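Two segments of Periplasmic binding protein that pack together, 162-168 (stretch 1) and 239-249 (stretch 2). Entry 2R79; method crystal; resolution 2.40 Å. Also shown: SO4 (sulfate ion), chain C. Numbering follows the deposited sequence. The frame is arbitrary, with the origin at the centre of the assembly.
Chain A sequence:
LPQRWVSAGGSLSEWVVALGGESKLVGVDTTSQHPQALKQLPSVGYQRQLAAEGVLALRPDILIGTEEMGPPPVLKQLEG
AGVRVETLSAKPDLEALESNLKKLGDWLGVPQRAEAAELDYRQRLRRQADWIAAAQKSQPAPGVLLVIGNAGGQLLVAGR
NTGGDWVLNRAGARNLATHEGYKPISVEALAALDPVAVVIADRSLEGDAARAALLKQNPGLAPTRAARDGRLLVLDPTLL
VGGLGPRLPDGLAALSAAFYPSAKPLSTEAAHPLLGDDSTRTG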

# COMPACT_ATOMS: atom_id res chain seq x y z
N THR A 162 34.99 10.23 -13.23
CA THR A 162 34.18 9.89 -12.07
C THR A 162 33.10 8.95 -12.57
O THR A 162 32.83 8.89 -13.76
CB THR A 162 33.48 11.13 -11.45
OG1 THR A 162 32.65 11.76 -12.43
CG2 THR A 162 34.50 12.12 -10.93
N GLY A 163 32.48 8.21 -11.65
CA GLY A 163 31.41 7.31 -12.04
C GLY A 163 30.26 8.11 -12.63
O GLY A 163 29.59 7.65 -13.55
N GLY A 164 30.05 9.32 -12.11
CA GLY A 164 28.98 10.16 -12.63
C GLY A 164 29.21 10.53 -14.08
O GLY A 164 28.28 10.51 -14.89
N ASP A 165 30.45 10.86 -14.43
CA ASP A 165 30.81 11.21 -15.80
C ASP A 165 30.64 10.01 -16.72
O ASP A 165 30.13 10.13 -17.83
CB ASP A 165 32.26 11.70 -15.86
CG ASP A 165 32.71 12.02 -17.28
OD1 ASP A 165 32.17 12.97 -17.88
OD2 ASP A 165 33.60 11.31 -17.81
N TRP A 166 31.07 8.85 -16.25
CA TRP A 166 30.97 7.61 -17.01
C TRP A 166 29.49 7.35 -17.31
O TRP A 166 29.12 7.01 -18.44
CB TRP A 166 31.52 6.45 -16.18
CG TRP A 166 31.63 5.17 -16.92
CD1 TRP A 166 32.74 4.69 -17.59
CD2 TRP A 166 30.63 4.15 -17.04
NE1 TRP A 166 32.48 3.44 -18.09
CE2 TRP A 166 31.19 3.09 -17.77
CE3 TRP A 166 29.30 4.04 -16.59
CZ2 TRP A 166 30.48 1.92 -18.06
CZ3 TRP A 166 28.59 2.88 -16.88
CH2 TRP A 166 29.19 1.83 -17.61
N VAL A 167 28.64 7.52 -16.31
CA VAL A 167 27.21 7.31 -16.48
C VAL A 167 26.58 8.30 -17.46
O VAL A 167 25.73 7.92 -18.26
CB VAL A 167 26.48 7.37 -15.12
CG1 VAL A 167 24.97 7.52 -15.34
CG2 VAL A 167 26.76 6.10 -14.33
N LEU A 168 27.00 9.56 -17.41
CA LEU A 168 26.44 10.54 -18.33
C LEU A 168 26.86 10.22 -19.76
O LEU A 168 26.04 10.26 -20.68
CB LEU A 168 26.90 11.96 -17.95
CG LEU A 168 26.34 12.57 -16.67
CD1 LEU A 168 26.90 13.99 -16.47
CD2 LEU A 168 24.82 12.63 -16.74
N LEU A 239 24.16 3.83 -6.96
CA LEU A 239 24.64 3.45 -8.28
C LEU A 239 26.05 4.00 -8.54
O LEU A 239 26.72 3.56 -9.48
CB LEU A 239 23.69 3.97 -9.36
CG LEU A 239 22.41 3.17 -9.56
CD1 LEU A 239 21.53 3.84 -10.62
CD2 LEU A 239 22.77 1.74 -9.98
N LEU A 240 26.49 4.94 -7.71
CA LEU A 240 27.80 5.58 -7.87
C LEU A 240 28.86 5.23 -6.81
O LEU A 240 29.94 5.82 -6.80
CB LEU A 240 27.60 7.10 -7.90
CG LEU A 240 26.58 7.63 -8.91
CD1 LEU A 240 26.40 9.14 -8.73
CD2 LEU A 240 27.05 7.31 -10.32
N VAL A 241 28.56 4.29 -5.93
CA VAL A 241 29.51 3.91 -4.89
C VAL A 241 30.13 2.54 -5.15
O VAL A 241 29.46 1.62 -5.63
CB VAL A 241 28.82 3.87 -3.51
CG1 VAL A 241 29.86 3.59 -2.43
CG2 VAL A 241 28.10 5.18 -3.24
N GLY A 242 31.42 2.41 -4.84
CA GLY A 242 32.12 1.15 -5.01
C GLY A 242 32.39 0.66 -6.43
O GLY A 242 32.38 -0.55 -6.68
N GLY A 243 32.65 1.57 -7.36
CA GLY A 243 32.93 1.16 -8.72
C GLY A 243 31.70 0.82 -9.53
O GLY A 243 30.57 0.95 -9.06
N LEU A 244 31.91 0.39 -10.77
CA LEU A 244 30.83 0.04 -11.68
C LEU A 244 30.03 -1.16 -11.20
O LEU A 244 30.58 -2.25 -11.05
CB LEU A 244 31.41 -0.25 -13.07
CG LEU A 244 31.63 0.94 -14.00
CD1 LEU A 244 31.77 2.23 -13.23
CD2 LEU A 244 32.84 0.65 -14.87
N GLY A 245 28.74 -0.95 -10.97
CA GLY A 245 27.89 -2.02 -10.47
C GLY A 245 26.98 -2.67 -11.50
O GLY A 245 26.76 -2.11 -12.58
N PRO A 246 26.41 -3.85 -11.18
CA PRO A 246 25.51 -4.61 -12.05
C PRO A 246 24.20 -3.95 -12.45
O PRO A 246 23.56 -4.36 -13.42
CB PRO A 246 25.30 -5.91 -11.27
CG PRO A 246 25.39 -5.46 -9.85
CD PRO A 246 26.56 -4.51 -9.87
N ARG A 247 23.79 -2.92 -11.72
CA ARG A 247 22.53 -2.24 -12.04
C ARG A 247 22.70 -1.06 -12.99
O ARG A 247 21.70 -0.51 -13.46
CB ARG A 247 21.83 -1.77 -10.77
CG ARG A 247 21.26 -2.88 -9.89
CD ARG A 247 20.61 -2.28 -8.65
NE ARG A 247 21.57 -1.52 -7.85
CZ ARG A 247 21.29 -0.38 -7.23
NH1 ARG A 247 20.08 0.15 -7.31
NH2 ARG A 247 22.25 0.25 -6.55
N LEU A 248 23.93 -0.67 -13.29
CA LEU A 248 24.16 0.46 -14.18
C LEU A 248 23.50 0.30 -15.55
O LEU A 248 22.95 1.26 -16.08
CB LEU A 248 25.66 0.73 -14.35
CG LEU A 248 26.28 1.40 -13.12
CD1 LEU A 248 27.76 1.64 -13.35
CD2 LEU A 248 25.56 2.72 -12.85
N PRO A 249 23.55 -0.91 -16.14
CA PRO A 249 22.92 -1.05 -17.45
C PRO A 249 21.44 -0.65 -17.43
O PRO A 249 20.97 0.04 -18.33
CB PRO A 249 23.13 -2.52 -17.77
CG PRO A 249 24.48 -2.77 -17.18
CD PRO A 249 24.36 -2.10 -15.82
S SO4 C . 35.61 2.85 -20.25
O1 SO4 C . 36.83 2.01 -20.49
O2 SO4 C . 35.96 4.20 -19.70
O3 SO4 C . 34.92 2.98 -21.57
O4 SO4 C . 34.65 2.18 -19.32
O HOH W 1 31.52 7.93 -8.40

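Packing of the first turns of a helix (163-168) against a mostly irregular segment (239-249) of the same chain. T162 caps the helix, its OG1 accepting from D165 N at 3.1 Å and so satisfying an amide that has no carbonyl partner in the first turn. Regular helical bonds follow, W166 N to T162 O (3.0 Å), V167 N to G163 O (2.9 Å) and L168 N to G164 O (3.0 Å). In the partner segment, a type I turn from G245 to L248 is closed by L248 N to G245 O at 3.3 Å. The two backbones come nearest, by CA atoms, at G163 and L240, 5.8 Å apart; at V167 and L248 the CA-CA distance is 7.8 Å.

The contact is mainly apolar: no direct hydrogen bond joins the stretches, and 281 Å² is buried between them, both sides summed; on the side of the second stretch all of it comes from L240, L244 and L248. L240 leaves its backbone sideways, but its end reaches the helix, where CD2 lies 4.0 Å from both G163 C and G164 N; with no side chains on these glycines, the methyl rests against bare backbone. V167 CG2 touches both L240 CD2 (4.2 Å) and L248 CD2 (3.9 Å), bridging the two leucines.

L244 covers one face of the W166 indole, its CG 4.3 Å from the centroid of the six-membered ring and only 7° off the normal, a CH-pi arrangement. L248 CD1 approaches W166 CZ3 obliquely at 3.8 Å.

Polar links are few: water 1 joins the stretches, donating to L240 O at 3.1 Å and accepting a weak bond from G163 N at 3.4 Å, an amide in the first turn of the helix. At the indole edge, W166 NE1 donates to O4 of a sulfate, probably from the crystallisation liquor, at 2.8 Å; the ring's one polar group is thus satisfied while its carbon surface packs against leucine.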